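Local atomic coordinates of uncharacterized protein (Proteus penneri, PDB entry 3RD4), a protein that is of unknown function and belongs to the DUF2500 family, folding into a small, strongly bent antiparallel beta sheet that associates with other copies of itself. Residues I12-I17 and N63-M68; Y7-I12 and V40-T45; L52-D57 and L72-S77. All coordinates share one frame; numbering follows the deposited sequence.

How the interactions relate
All three contacts involve one antiparallel sheet with strand order 50-56, 34-44, 4-20, 69-75, 78-84. Interaction 2 is the pairing of neighbouring strands 4-20 and 34-44, in its middle. Interaction 1 shares Ile12 with it and brings the loop 63-68 against strand 4-20; their centres are about 10 Å apart. Probable hydrogen bonds join them, with Glu67 N 2.6 Å from Val11 O and Met68 O 2.9 Å from Val11 N. Interaction 3 joins strands 50-56 and 69-75 mainly through side chains, its centre about 10 Å from that of interaction 2 and 13 Å from that of interaction 1. Ile64 and Ile56 pack between interactions 1 and 3.

Interaction 1 of 3, residues I12-I17 and N63-M68; sequences IDKKEI and NIEPEM
This is a loop-on-strand contact, held by one salt bridge and a proline, where the loop between helix 58-61 and strand 69-75 meets the long strand 4-20. Lys14 carries it. Its CG lies anti to the backbone N (chi1 -169°), and the chain beyond is fully extended. This lays the aliphatic part along the loop backbone, with Lys14 CD and CE each 3.3 Å from Ile64 O. At the tip, Lys14 NZ lies 2.9 Å from Glu65 OE2 in a salt bridge. The ammonium meets that oxygen nearly along its C-O axis.

Glu65 starts away from the strand, but its chain bends at chi2 (-51°) and brings the carboxylate back, so the two side chains cross obliquely. Its other oxygen, OE1, forms a salt bridge with Arg49 of the second subunit. The carboxylate therefore joins charges from two chains. Lys14 also makes a cation-pi contact with Tyr61.

Pro66 packs beside the root of the lysine. Its CG is 4.1 Å from Lys14 CB, and its CB is 3.9 Å from Ile12 O. On the strand, Asp13 OD1 uses its anti lone pair to accept the backbone N-H of Lys14, with Lys14 N 2.6 Å from Asp13 OD1. The loop turns from Glu65 to Met68 in a type II beta turn. Opposite Thr41 on strand 34-44, Ile12 and Asp13 form a classic beta bulge.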
ATOM      1  N   ILE B  12     -13.418  -9.726 -10.052  1.00 38.41           N
ATOM      2  CA  ILE B  12     -12.548  -9.116 -11.044  1.00 37.92           C
ATOM      3  C   ILE B  12     -11.121  -9.633 -11.019  1.00 38.49           C
ATOM      4  O   ILE B  12     -10.541  -9.891 -12.061  1.00 38.84           O
ATOM      5  CB  ILE B  12     -12.471  -7.590 -10.859  1.00 38.75           C
ATOM      6  CG1 ILE B  12     -13.706  -6.928 -11.443  1.00 40.26           C
ATOM      7  CG2 ILE B  12     -11.243  -7.034 -11.547  1.00 38.01           C
ATOM      8  CD1 ILE B  12     -14.986  -7.324 -10.755  1.00 44.59           C
ATOM      9  N   ASP B  13     -10.545  -9.777  -9.833  1.00 40.45           N
ATOM     10  CA  ASP B  13      -9.156 -10.211  -9.735  1.00 41.66           C
ATOM     11  C   ASP B  13      -8.930 -11.354  -8.753  1.00 39.28           C
ATOM     12  O   ASP B  13      -9.834 -11.747  -8.032  1.00 40.14           O
ATOM     13  CB  ASP B  13      -8.288  -9.023  -9.320  1.00 47.85           C
ATOM     14  CG  ASP B  13      -6.926  -9.037  -9.984  1.00 53.40           C
ATOM     15  OD1 ASP B  13      -6.272 -10.111  -9.998  1.00 56.24           O
ATOM     16  OD2 ASP B  13      -6.511  -7.963 -10.484  1.00 56.71           O
ATOM     17  N   LYS B  14      -7.705 -11.862  -8.710  1.00 35.84           N
ATOM     18  CA  LYS B  14      -7.374 -12.962  -7.826  1.00 34.15           C
ATOM     19  C   LYS B  14      -5.856 -13.122  -7.839  1.00 34.60           C
ATOM     20  O   LYS B  14      -5.265 -13.256  -8.903  1.00 35.15           O
ATOM     21  CB  LYS B  14      -8.026 -14.242  -8.355  1.00 31.79           C
ATOM     22  CG  LYS B  14      -7.970 -15.405  -7.395  1.00 30.65           C
ATOM     23  CD  LYS B  14      -8.234 -16.747  -8.104  1.00 29.70           C
ATOM     24  CE  LYS B  14      -8.173 -17.918  -7.099  1.00 29.90           C
ATOM     25  NZ  LYS B  14      -8.107 -19.284  -7.680  1.00 27.95           N
ATOM     26  N   LYS B  15      -5.217 -13.112  -6.671  1.00 34.40           N
ATOM     27  CA  LYS B  15      -3.760 -13.270  -6.599  1.00 32.95           C
ATOM     28  C   LYS B  15      -3.284 -13.760  -5.243  1.00 32.47           C
ATOM     29  O   LYS B  15      -3.862 -13.414  -4.213  1.00 32.19           O
ATOM     30  CB  LYS B  15      -3.041 -11.947  -6.888  1.00 32.76           C
ATOM     31  CG  LYS B  15      -3.236 -10.866  -5.806  1.00 32.67           C
ATOM     32  CD  LYS B  15      -2.084  -9.869  -5.759  1.00 30.19           C
ATOM     33  CE  LYS B  15      -1.816  -9.265  -7.107  1.00 30.29           C
ATOM     34  NZ  LYS B  15      -0.601  -8.430  -7.066  1.00 30.90           N
ATOM     35  N   GLU B  16      -2.221 -14.555  -5.249  1.00 33.33           N
ATOM     36  CA  GLU B  16      -1.643 -15.060  -4.013  1.00 35.09           C
ATOM     37  C   GLU B  16      -0.443 -14.170  -3.646  1.00 35.22           C
ATOM     38  O   GLU B  16       0.353 -13.805  -4.508  1.00 35.26           O
ATOM     39  CB  GLU B  16      -1.187 -16.500  -4.191  1.00 36.58           C
ATOM     40  CG  GLU B  16      -1.266 -17.288  -2.907  1.00 43.55           C
ATOM     41  CD  GLU B  16      -0.758 -18.717  -3.044  1.00 47.94           C
ATOM     42  OE1 GLU B  16      -1.092 -19.382  -4.058  1.00 47.91           O
ATOM     43  OE2 GLU B  16      -0.034 -19.172  -2.116  1.00 49.83           O
ATOM     44  N   ILE B  17      -0.318 -13.814  -2.371  1.00 35.10           N
ATOM     45  CA  ILE B  17       0.789 -12.974  -1.929  1.00 34.51           C
ATOM     46  C   ILE B  17       1.618 -13.627  -0.823  1.00 34.78           C
ATOM     47  O   ILE B  17       1.182 -13.657   0.338  1.00 32.98           O
ATOM     48  CB  ILE B  17       0.275 -11.650  -1.393  1.00 33.77           C
ATOM     49  CG1 ILE B  17      -0.640 -11.007  -2.426  1.00 33.63           C
ATOM     50  CG2 ILE B  17       1.452 -10.750  -1.044  1.00 31.57           C
ATOM     51  CD1 ILE B  17      -1.303  -9.727  -1.943  1.00 34.83           C
ATOM     52  N   ASN B  63     -11.783 -21.691  -4.722  1.00 39.88           N
ATOM     53  CA  ASN B  63     -13.067 -21.904  -5.365  1.00 39.67           C
ATOM     54  C   ASN B  63     -13.681 -20.647  -5.940  1.00 39.51           C
ATOM     55  O   ASN B  63     -14.867 -20.634  -6.272  1.00 40.62           O
ATOM     56  CB  ASN B  63     -14.033 -22.541  -4.371  1.00 39.06           C
ATOM     57  CG  ASN B  63     -13.867 -24.032  -4.293  1.00 40.35           C
ATOM     58  OD1 ASN B  63     -14.100 -24.739  -5.269  1.00 42.79           O
ATOM     59  ND2 ASN B  63     -13.454 -24.526  -3.134  1.00 42.25           N
ATOM     60  N   ILE B  64     -12.883 -19.592  -6.057  1.00 38.82           N
ATOM     61  CA  ILE B  64     -13.371 -18.329  -6.601  1.00 38.64           C
ATOM     62  C   ILE B  64     -12.559 -17.916  -7.819  1.00 39.92           C
ATOM     63  O   ILE B  64     -11.363 -17.656  -7.720  1.00 40.59           O
ATOM     64  CB  ILE B  64     -13.296 -17.200  -5.555  1.00 36.62           C
ATOM     65  CG1 ILE B  64     -14.212 -17.522  -4.384  1.00 35.92           C
ATOM     66  CG2 ILE B  64     -13.694 -15.880  -6.179  1.00 34.46           C
ATOM     67  CD1 ILE B  64     -13.972 -16.655  -3.176  1.00 37.42           C
ATOM     68  N   GLU B  65     -13.209 -17.864  -8.975  1.00 41.17           N
ATOM     69  CA  GLU B  65     -12.523 -17.461 -10.186  1.00 41.65           C
ATOM     70  C   GLU B  65     -13.040 -16.137 -10.672  1.00 40.84           C
ATOM     71  O   GLU B  65     -14.147 -15.741 -10.342  1.00 39.87           O
ATOM     72  CB  GLU B  65     -12.695 -18.513 -11.276  1.00 44.05           C
ATOM     73  CG  GLU B  65     -11.643 -19.603 -11.213  1.00 49.14           C
ATOM     74  CD  GLU B  65     -10.228 -19.030 -11.152  1.00 52.68           C
ATOM     75  OE1 GLU B  65      -9.844 -18.265 -12.065  1.00 52.92           O
ATOM     76  OE2 GLU B  65      -9.498 -19.344 -10.187  1.00 55.40           O
ATOM     77  N   PRO B  66     -12.220 -15.413 -11.437  1.00 41.68           N
ATOM     78  CA  PRO B  66     -12.572 -14.103 -12.000  1.00 43.35           C
ATOM     79  C   PRO B  66     -13.704 -14.240 -13.029  1.00 44.09           C
ATOM     80  O   PRO B  66     -13.717 -15.178 -13.832  1.00 44.36           O
ATOM     81  CB  PRO B  66     -11.269 -13.645 -12.647  1.00 43.59           C
ATOM     82  CG  PRO B  66     -10.213 -14.327 -11.801  1.00 43.47           C
ATOM     83  CD  PRO B  66     -10.786 -15.698 -11.617  1.00 42.05           C
ATOM     84  N   GLU B  67     -14.644 -13.300 -12.991  1.00 44.98           N
ATOM     85  CA  GLU B  67     -15.796 -13.279 -13.886  1.00 45.74           C
ATOM     86  C   GLU B  67     -17.046 -13.959 -13.317  1.00 44.36           C
ATOM     87  O   GLU B  67     -18.088 -13.999 -13.980  1.00 46.00           O
ATOM     88  CB  GLU B  67     -15.438 -13.890 -15.240  1.00 49.08           C
ATOM     89  CG  GLU B  67     -15.180 -12.870 -16.331  1.00 53.79           C
ATOM     90  CD  GLU B  67     -14.464 -13.479 -17.523  1.00 57.46           C
ATOM     91  OE1 GLU B  67     -14.664 -14.694 -17.782  1.00 58.68           O
ATOM     92  OE2 GLU B  67     -13.709 -12.742 -18.203  1.00 59.02           O
ATOM     93  N   MET B  68     -16.943 -14.513 -12.108  1.00 40.94           N
ATOM     94  CA  MET B  68     -18.099 -15.136 -11.457  1.00 37.82           C
ATOM     95  C   MET B  68     -18.908 -13.971 -10.881  1.00 38.32           C
ATOM     96  O   MET B  68     -18.351 -12.911 -10.575  1.00 38.54           O
ATOM     97  CB  MET B  68     -17.683 -16.027 -10.281  1.00 34.48           C
ATOM     98  CG  MET B  68     -17.046 -17.359 -10.587  1.00 30.19           C
ATOM     99  SD  MET B  68     -16.635 -18.208  -8.998  1.00 27.79           S
ATOM    100  CE  MET B  68     -15.969 -19.763  -9.615  1.00 26.58           C
TER

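Interaction 2 of 3, residues Y7-I12 and V40-T45; sequences YMVEVI and VTFRLT
Strands 4-20 and 34-44 pair here as antiparallel neighbours in the middle of the five-strand sheet. Glu10 and Arg43 are a hydrogen-bonded pair; Val11 and Phe42 are a non-hydrogen-bonded pair. The short segments run at 133° to each other, so the pairing is well twisted.

Val11 and Phe42 share one face of the sheet. Val11 CG1 is anti to the backbone N and CG2 anti to the carbonyl carbon. Val11 CG1 meets Val40 CG2 at 3.9 Å. Val11 CG2 lies 4.0 Å from Phe42 CE2, and these two side chains run side by side, pointing the same way. Phe42 has CG anti to its carbonyl carbon. Val40 CG2 sits over one face of its ring, offset toward the rim. Val9 adds CG1 next to Phe42 CD2. That methyl occupies the crowded position between N and the carbonyl carbon. Phe82 of strand 78-84 meets the Phe42 ring.

Glu10 and Arg43 point to the other face. Arg43 is extended to CD, then bends at chi3 (-68°). Its chain crosses Ile12 at about a right angle. Its NE forms a salt bridge with Asp51.

Near the end of the pairing, Leu44 CD1 lies at the Tyr7 ring edge, near its plane, and 4.0 Å from Tyr7 CB. Thr45 N donates to Met8 O at 2.8 Å from above the carbonyl plane. At the other end, Ile12 N meets Thr41 O at 2.9 Å, nearly along the C=O axis (176°).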
ATOM      1  N   TYR B   7     -23.516  -7.913  -0.537  1.00 50.13           N
ATOM      2  CA  TYR B   7     -23.014  -7.068  -1.607  1.00 49.77           C
ATOM      3  C   TYR B   7     -23.086  -7.862  -2.913  1.00 49.69           C
ATOM      4  O   TYR B   7     -22.346  -8.832  -3.092  1.00 50.09           O
ATOM      5  CB  TYR B   7     -21.556  -6.652  -1.369  1.00 50.97           C
ATOM      6  CG  TYR B   7     -21.284  -5.923  -0.077  1.00 53.96           C
ATOM      7  CD1 TYR B   7     -20.806  -6.613   1.043  1.00 55.94           C
ATOM      8  CD2 TYR B   7     -21.487  -4.546   0.032  1.00 54.16           C
ATOM      9  CE1 TYR B   7     -20.535  -5.954   2.248  1.00 56.27           C
ATOM     10  CE2 TYR B   7     -21.221  -3.871   1.234  1.00 55.85           C
ATOM     11  CZ  TYR B   7     -20.744  -4.586   2.339  1.00 57.03           C
ATOM     12  OH  TYR B   7     -20.484  -3.950   3.536  1.00 58.11           O
ATOM     13  N   MET B   8     -23.994  -7.473  -3.809  1.00 48.66           N
ATOM     14  CA  MET B   8     -24.114  -8.136  -5.106  1.00 47.20           C
ATOM     15  C   MET B   8     -22.832  -7.745  -5.814  1.00 46.94           C
ATOM     16  O   MET B   8     -22.590  -6.567  -6.078  1.00 47.30           O
ATOM     17  CB  MET B   8     -25.342  -7.625  -5.852  1.00 47.16           C
ATOM     18  CG  MET B   8     -26.642  -7.996  -5.146  1.00 45.14           C
ATOM     19  SD  MET B   8     -26.672  -9.773  -4.799  1.00 41.89           S
ATOM     20  CE  MET B   8     -26.415 -10.436  -6.495  1.00 40.56           C
ATOM     21  N   VAL B   9     -22.009  -8.734  -6.128  1.00 46.24           N
ATOM     22  CA  VAL B   9     -20.719  -8.434  -6.699  1.00 44.17           C
ATOM     23  C   VAL B   9     -20.308  -9.265  -7.899  1.00 43.37           C
ATOM     24  O   VAL B   9     -21.048 -10.121  -8.362  1.00 42.87           O
ATOM     25  CB  VAL B   9     -19.663  -8.552  -5.580  1.00 44.22           C
ATOM     26  CG1 VAL B   9     -19.328 -10.006  -5.314  1.00 42.43           C
ATOM     27  CG2 VAL B   9     -18.456  -7.757  -5.931  1.00 47.12           C
ATOM     28  N   GLU B  10     -19.117  -8.968  -8.403  1.00 44.70           N
ATOM     29  CA  GLU B  10     -18.522  -9.647  -9.557  1.00 45.73           C
ATOM     30  C   GLU B  10     -17.031  -9.793  -9.268  1.00 43.32           C
ATOM     31  O   GLU B  10     -16.378  -8.842  -8.838  1.00 41.39           O
ATOM     32  CB  GLU B  10     -18.740  -8.816 -10.831  1.00 49.36           C
ATOM     33  CG  GLU B  10     -17.912  -9.234 -12.050  1.00 54.49           C
ATOM     34  CD  GLU B  10     -18.257  -8.423 -13.319  1.00 58.92           C
ATOM     35  OE1 GLU B  10     -18.379  -7.172 -13.244  1.00 59.20           O
ATOM     36  OE2 GLU B  10     -18.393  -9.046 -14.402  1.00 61.95           O
ATOM     37  N   VAL B  11     -16.506 -10.993  -9.489  1.00 41.41           N
ATOM     38  CA  VAL B  11     -15.102 -11.271  -9.230  1.00 39.62           C
ATOM     39  C   VAL B  11     -14.236 -10.729 -10.355  1.00 39.58           C
ATOM     40  O   VAL B  11     -14.307 -11.212 -11.474  1.00 40.60           O
ATOM     41  CB  VAL B  11     -14.862 -12.786  -9.089  1.00 38.11           C
ATOM     42  CG1 VAL B  11     -13.420 -13.040  -8.749  1.00 37.69           C
ATOM     43  CG2 VAL B  11     -15.779 -13.370  -8.012  1.00 34.95           C
ATOM     44  N   ILE B  12     -13.418  -9.726 -10.052  1.00 38.41           N
ATOM     45  CA  ILE B  12     -12.548  -9.116 -11.044  1.00 37.92           C
ATOM     46  C   ILE B  12     -11.121  -9.633 -11.019  1.00 38.49           C
ATOM     47  O   ILE B  12     -10.541  -9.891 -12.061  1.00 38.84           O
ATOM     48  CB  ILE B  12     -12.471  -7.590 -10.859  1.00 38.75           C
ATOM     49  CG1 ILE B  12     -13.706  -6.928 -11.443  1.00 40.26           C
ATOM     50  CG2 ILE B  12     -11.243  -7.034 -11.547  1.00 38.01           C
ATOM     51  CD1 ILE B  12     -14.986  -7.324 -10.755  1.00 44.59           C
ATOM     52  N   VAL B  40      -8.754 -11.547  -3.232  1.00 37.66           N
ATOM     53  CA  VAL B  40      -9.561 -11.493  -4.436  1.00 37.94           C
ATOM     54  C   VAL B  40     -10.254 -10.140  -4.471  1.00 37.49           C
ATOM     55  O   VAL B  40     -10.690  -9.624  -3.446  1.00 36.86           O
ATOM     56  CB  VAL B  40     -10.599 -12.678  -4.527  1.00 37.13           C
ATOM     57  CG1 VAL B  40     -11.025 -13.141  -3.173  1.00 37.97           C
ATOM     58  CG2 VAL B  40     -11.814 -12.237  -5.305  1.00 37.72           C
ATOM     59  N   THR B  41     -10.308  -9.540  -5.650  1.00 38.22           N
ATOM     60  CA  THR B  41     -10.943  -8.237  -5.791  1.00 39.35           C
ATOM     61  C   THR B  41     -12.396  -8.355  -6.268  1.00 39.40           C
ATOM     62  O   THR B  41     -12.661  -8.809  -7.386  1.00 39.99           O
ATOM     63  CB  THR B  41     -10.155  -7.355  -6.780  1.00 39.16           C
ATOM     64  OG1 THR B  41      -8.817  -7.189  -6.300  1.00 39.07           O
ATOM     65  CG2 THR B  41     -10.798  -5.991  -6.904  1.00 39.41           C
ATOM     66  N   PHE B  42     -13.331  -7.946  -5.412  1.00 38.67           N
ATOM     67  CA  PHE B  42     -14.754  -7.979  -5.729  1.00 36.91           C
ATOM     68  C   PHE B  42     -15.224  -6.587  -6.137  1.00 37.71           C
ATOM     69  O   PHE B  42     -14.871  -5.602  -5.488  1.00 37.51           O
ATOM     70  CB  PHE B  42     -15.561  -8.420  -4.513  1.00 35.88           C
ATOM     71  CG  PHE B  42     -15.242  -9.803  -4.043  1.00 36.18           C
ATOM     72  CD1 PHE B  42     -14.357 -10.004  -2.996  1.00 36.94           C
ATOM     73  CD2 PHE B  42     -15.821 -10.903  -4.650  1.00 35.39           C
ATOM     74  CE1 PHE B  42     -14.055 -11.280  -2.564  1.00 35.36           C
ATOM     75  CE2 PHE B  42     -15.523 -12.180  -4.223  1.00 35.51           C
ATOM     76  CZ  PHE B  42     -14.639 -12.369  -3.176  1.00 35.48           C
ATOM     77  N   ARG B  43     -16.003  -6.492  -7.212  1.00 38.43           N
ATOM     78  CA  ARG B  43     -16.527  -5.195  -7.626  1.00 39.49           C
ATOM     79  C   ARG B  43     -18.051  -5.180  -7.530  1.00 41.46           C
ATOM     80  O   ARG B  43     -18.708  -6.041  -8.109  1.00 41.55           O
ATOM     81  CB  ARG B  43     -16.112  -4.874  -9.052  1.00 37.34           C
ATOM     82  CG  ARG B  43     -16.746  -3.594  -9.574  1.00 38.84           C
ATOM     83  CD  ARG B  43     -16.175  -3.215 -10.927  1.00 40.06           C
ATOM     84  NE  ARG B  43     -14.776  -2.808 -10.823  1.00 40.64           N
ATOM     85  CZ  ARG B  43     -13.802  -3.295 -11.586  1.00 41.36           C
ATOM     86  NH1 ARG B  43     -14.076  -4.206 -12.509  1.00 41.25           N
ATOM     87  NH2 ARG B  43     -12.553  -2.883 -11.415  1.00 40.55           N
ATOM     88  N   LEU B  44     -18.613  -4.219  -6.792  1.00 44.28           N
ATOM     89  CA  LEU B  44     -20.070  -4.116  -6.648  1.00 47.33           C
ATOM     90  C   LEU B  44     -20.737  -4.054  -8.014  1.00 49.92           C
ATOM     91  O   LEU B  44     -20.403  -3.204  -8.847  1.00 50.02           O
ATOM     92  CB  LEU B  44     -20.457  -2.877  -5.841  1.00 46.31           C
ATOM     93  CG  LEU B  44     -20.668  -3.043  -4.336  1.00 45.26           C
ATOM     94  CD1 LEU B  44     -21.976  -3.758  -4.058  1.00 44.47           C
ATOM     95  CD2 LEU B  44     -19.503  -3.801  -3.759  1.00 45.08           C
ATOM     96  N   THR B  45     -21.678  -4.968  -8.229  1.00 52.75           N
ATOM     97  CA  THR B  45     -22.401  -5.066  -9.489  1.00 55.43           C
ATOM     98  C   THR B  45     -23.579  -4.086  -9.520  1.00 58.02           C
ATOM     99  O   THR B  45     -24.289  -3.974 -10.522  1.00 58.05           O
ATOM    100  CB  THR B  45     -22.909  -6.505  -9.698  1.00 55.39           C
ATOM    101  OG1 THR B  45     -23.256  -6.695 -11.073  1.00 56.68           O
ATOM    102  CG2 THR B  45     -24.132  -6.772  -8.826  1.00 55.59           C
TER

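Interaction 3 of 3, residues L52-D57 and L72-S77; sequences LVLNID and LFMQGS
Met74 is at the centre of this buried, largely apolar contact. Its SD lies 3.8 Å from Leu54 CD1 and 4.0 Å from Leu52 CG, so the sulfur touches both leucines. Leu54 and Met74 reach toward each other tip to tip. The CE methyl of Met74 comes 4.1 Å from Leu54 CD2. Leu52 instead crosses the methionine obliquely.

The torsions explain the reach. Met74 is extended through chi2 (176°) and bends only at chi3 (67°), which turns CE toward Leu54. In Leu52, Leu54 and Met74, CG is anti to the carbonyl carbon. Leu72 adds its two methyls, with Leu72 CD1 4.3 Å from Leu54 CD1 and Leu72 CD2 4.5 Å from Leu52 CG. No hydrogen bond crosses the contact.

Further out, Tyr7 packs on Met74, Val9 on Leu72 and Leu44 on Leu52. On the side of strand 50-56, Ala18 and Asn20 of the third subunit pack on Leu52 and Leu54, and the sheet runs on into that chain.

The two strands are not sheet neighbours. Strands 34-44 and 4-20 lie between them, and the segment axes stay 11.2 Å apart at 75°. The bent sheet brings their side chains together across its concave interior, while Asp57 N-caps helix 58-61, which follows strand 50-56 in the chain.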
ATOM      1  N   LEU B  52     -13.956  -4.185  -3.525  1.00 41.93           N
ATOM      2  CA  LEU B  52     -13.540  -4.759  -2.256  1.00 37.91           C
ATOM      3  C   LEU B  52     -12.323  -5.616  -2.547  1.00 36.51           C
ATOM      4  O   LEU B  52     -12.362  -6.494  -3.412  1.00 36.78           O
ATOM      5  CB  LEU B  52     -14.652  -5.634  -1.649  1.00 36.19           C
ATOM      6  CG  LEU B  52     -15.802  -4.966  -0.885  1.00 34.01           C
ATOM      7  CD1 LEU B  52     -15.195  -3.977   0.078  1.00 32.97           C
ATOM      8  CD2 LEU B  52     -16.764  -4.252  -1.806  1.00 30.87           C
ATOM      9  N   VAL B  53     -11.225  -5.355  -1.857  1.00 34.60           N
ATOM     10  CA  VAL B  53     -10.043  -6.168  -2.083  1.00 33.11           C
ATOM     11  C   VAL B  53      -9.725  -6.893  -0.777  1.00 32.27           C
ATOM     12  O   VAL B  53      -8.830  -6.509  -0.021  1.00 32.62           O
ATOM     13  CB  VAL B  53      -8.848  -5.309  -2.546  1.00 30.87           C
ATOM     14  CG1 VAL B  53      -7.910  -6.168  -3.392  1.00 30.51           C
ATOM     15  CG2 VAL B  53      -9.347  -4.121  -3.355  1.00 27.95           C
ATOM     16  N   LEU B  54     -10.479  -7.958  -0.535  1.00 29.48           N
ATOM     17  CA  LEU B  54     -10.351  -8.744   0.679  1.00 28.11           C
ATOM     18  C   LEU B  54      -9.353  -9.900   0.615  1.00 28.52           C
ATOM     19  O   LEU B  54      -9.078 -10.457  -0.459  1.00 26.80           O
ATOM     20  CB  LEU B  54     -11.722  -9.313   1.060  1.00 24.75           C
ATOM     21  CG  LEU B  54     -12.941  -8.521   0.582  1.00 21.48           C
ATOM     22  CD1 LEU B  54     -14.209  -9.291   0.860  1.00 19.17           C
ATOM     23  CD2 LEU B  54     -12.965  -7.173   1.269  1.00 19.32           C
ATOM     24  N   ASN B  55      -8.817 -10.249   1.784  1.00 28.53           N
ATOM     25  CA  ASN B  55      -7.898 -11.375   1.912  1.00 28.68           C
ATOM     26  C   ASN B  55      -8.805 -12.428   2.504  1.00 28.16           C
ATOM     27  O   ASN B  55      -9.462 -12.181   3.506  1.00 28.48           O
ATOM     28  CB  ASN B  55      -6.764 -11.055   2.875  1.00 30.18           C
ATOM     29  CG  ASN B  55      -5.977  -9.844   2.445  1.00 32.67           C
ATOM     30  OD1 ASN B  55      -5.519  -9.760   1.296  1.00 32.75           O
ATOM     31  ND2 ASN B  55      -5.809  -8.893   3.363  1.00 33.79           N
ATOM     32  N   ILE B  56      -8.868 -13.586   1.868  1.00 27.42           N
ATOM     33  CA  ILE B  56      -9.752 -14.636   2.330  1.00 27.93           C
ATOM     34  C   ILE B  56      -8.961 -15.908   2.563  1.00 30.40           C
ATOM     35  O   ILE B  56      -7.817 -16.010   2.129  1.00 32.55           O
ATOM     36  CB  ILE B  56     -10.861 -14.899   1.277  1.00 26.75           C
ATOM     37  CG1 ILE B  56     -10.246 -15.406  -0.025  1.00 26.68           C
ATOM     38  CG2 ILE B  56     -11.572 -13.616   0.925  1.00 24.25           C
ATOM     39  CD1 ILE B  56     -11.275 -15.725  -1.084  1.00 31.02           C
ATOM     40  N   ASP B  57      -9.570 -16.877   3.240  1.00 31.84           N
ATOM     41  CA  ASP B  57      -8.918 -18.158   3.521  1.00 33.94           C
ATOM     42  C   ASP B  57      -8.502 -18.908   2.249  1.00 34.53           C
ATOM     43  O   ASP B  57      -9.068 -18.694   1.168  1.00 33.63           O
ATOM     44  CB  ASP B  57      -9.858 -19.020   4.334  1.00 34.98           C
ATOM     45  CG  ASP B  57     -11.219 -19.103   3.703  1.00 36.88           C
ATOM     46  OD1 ASP B  57     -11.531 -20.172   3.110  1.00 36.75           O
ATOM     47  OD2 ASP B  57     -11.950 -18.079   3.785  1.00 36.92           O
ATOM     48  N   LEU B  72     -22.018 -11.539  -1.979  1.00 39.07           N
ATOM     49  CA  LEU B  72     -20.834 -11.510  -1.143  1.00 37.75           C
ATOM     50  C   LEU B  72     -21.299 -11.183   0.271  1.00 38.26           C
ATOM     51  O   LEU B  72     -22.030 -10.222   0.469  1.00 38.21           O
ATOM     52  CB  LEU B  72     -19.868 -10.437  -1.652  1.00 35.64           C
ATOM     53  CG  LEU B  72     -18.797  -9.933  -0.687  1.00 33.56           C
ATOM     54  CD1 LEU B  72     -17.936 -11.088  -0.246  1.00 33.92           C
ATOM     55  CD2 LEU B  72     -17.959  -8.875  -1.360  1.00 33.36           C
ATOM     56  N   PHE B  73     -20.925 -11.994   1.252  1.00 38.68           N
ATOM     57  CA  PHE B  73     -21.317 -11.698   2.630  1.00 38.33           C
ATOM     58  C   PHE B  73     -20.089 -11.197   3.377  1.00 38.25           C
ATOM     59  O   PHE B  73     -19.008 -11.788   3.300  1.00 37.74           O
ATOM     60  CB  PHE B  73     -21.870 -12.942   3.345  1.00 38.35           C
ATOM     61  CG  PHE B  73     -23.117 -13.502   2.725  1.00 38.26           C
ATOM     62  CD1 PHE B  73     -23.037 -14.425   1.688  1.00 38.86           C
ATOM     63  CD2 PHE B  73     -24.369 -13.086   3.156  1.00 37.25           C
ATOM     64  CE1 PHE B  73     -24.192 -14.927   1.086  1.00 39.42           C
ATOM     65  CE2 PHE B  73     -25.528 -13.580   2.564  1.00 38.27           C
ATOM     66  CZ  PHE B  73     -25.440 -14.503   1.523  1.00 39.06           C
ATOM     67  N   MET B  74     -20.246 -10.099   4.097  1.00 38.71           N
ATOM     68  CA  MET B  74     -19.129  -9.559   4.848  1.00 39.88           C
ATOM     69  C   MET B  74     -19.573  -9.143   6.226  1.00 41.37           C
ATOM     70  O   MET B  74     -20.656  -8.583   6.398  1.00 41.32           O
ATOM     71  CB  MET B  74     -18.539  -8.341   4.143  1.00 40.12           C
ATOM     72  CG  MET B  74     -17.493  -8.634   3.085  1.00 40.05           C
ATOM     73  SD  MET B  74     -16.988  -7.101   2.283  1.00 39.97           S
ATOM     74  CE  MET B  74     -16.163  -6.312   3.635  1.00 37.41           C
ATOM     75  N   GLN B  75     -18.732  -9.430   7.208  1.00 43.56           N
ATOM     76  CA  GLN B  75     -19.009  -9.047   8.580  1.00 45.62           C
ATOM     77  C   GLN B  75     -18.104  -7.842   8.741  1.00 46.44           C
ATOM     78  O   GLN B  75     -16.883  -7.977   8.907  1.00 45.78           O
ATOM     79  CB  GLN B  75     -18.588 -10.149   9.540  1.00 47.28           C
ATOM     80  CG  GLN B  75     -19.372 -10.187  10.820  1.00 51.19           C
ATOM     81  CD  GLN B  75     -18.634 -10.949  11.889  1.00 55.35           C
ATOM     82  OE1 GLN B  75     -17.658 -10.448  12.449  1.00 57.24           O
ATOM     83  NE2 GLN B  75     -19.079 -12.174  12.168  1.00 55.65           N
ATOM     84  N   GLY B  76     -18.702  -6.658   8.666  1.00 47.13           N
ATOM     85  CA  GLY B  76     -17.912  -5.454   8.765  1.00 47.83           C
ATOM     86  C   GLY B  76     -17.027  -5.373   7.532  1.00 49.24           C
ATOM     87  O   GLY B  76     -17.522  -5.157   6.412  1.00 48.84           O
ATOM     88  N   SER B  77     -15.722  -5.568   7.729  1.00 48.88           N
ATOM     89  CA  SER B  77     -14.757  -5.495   6.628  1.00 49.29           C
ATOM     90  C   SER B  77     -14.120  -6.849   6.334  1.00 49.06           C
ATOM     91  O   SER B  77     -13.306  -6.984   5.411  1.00 48.45           O
ATOM     92  CB  SER B  77     -13.651  -4.502   6.966  1.00 49.79           C
ATOM     93  OG  SER B  77     -12.827  -5.016   8.001  1.00 50.99           O
TER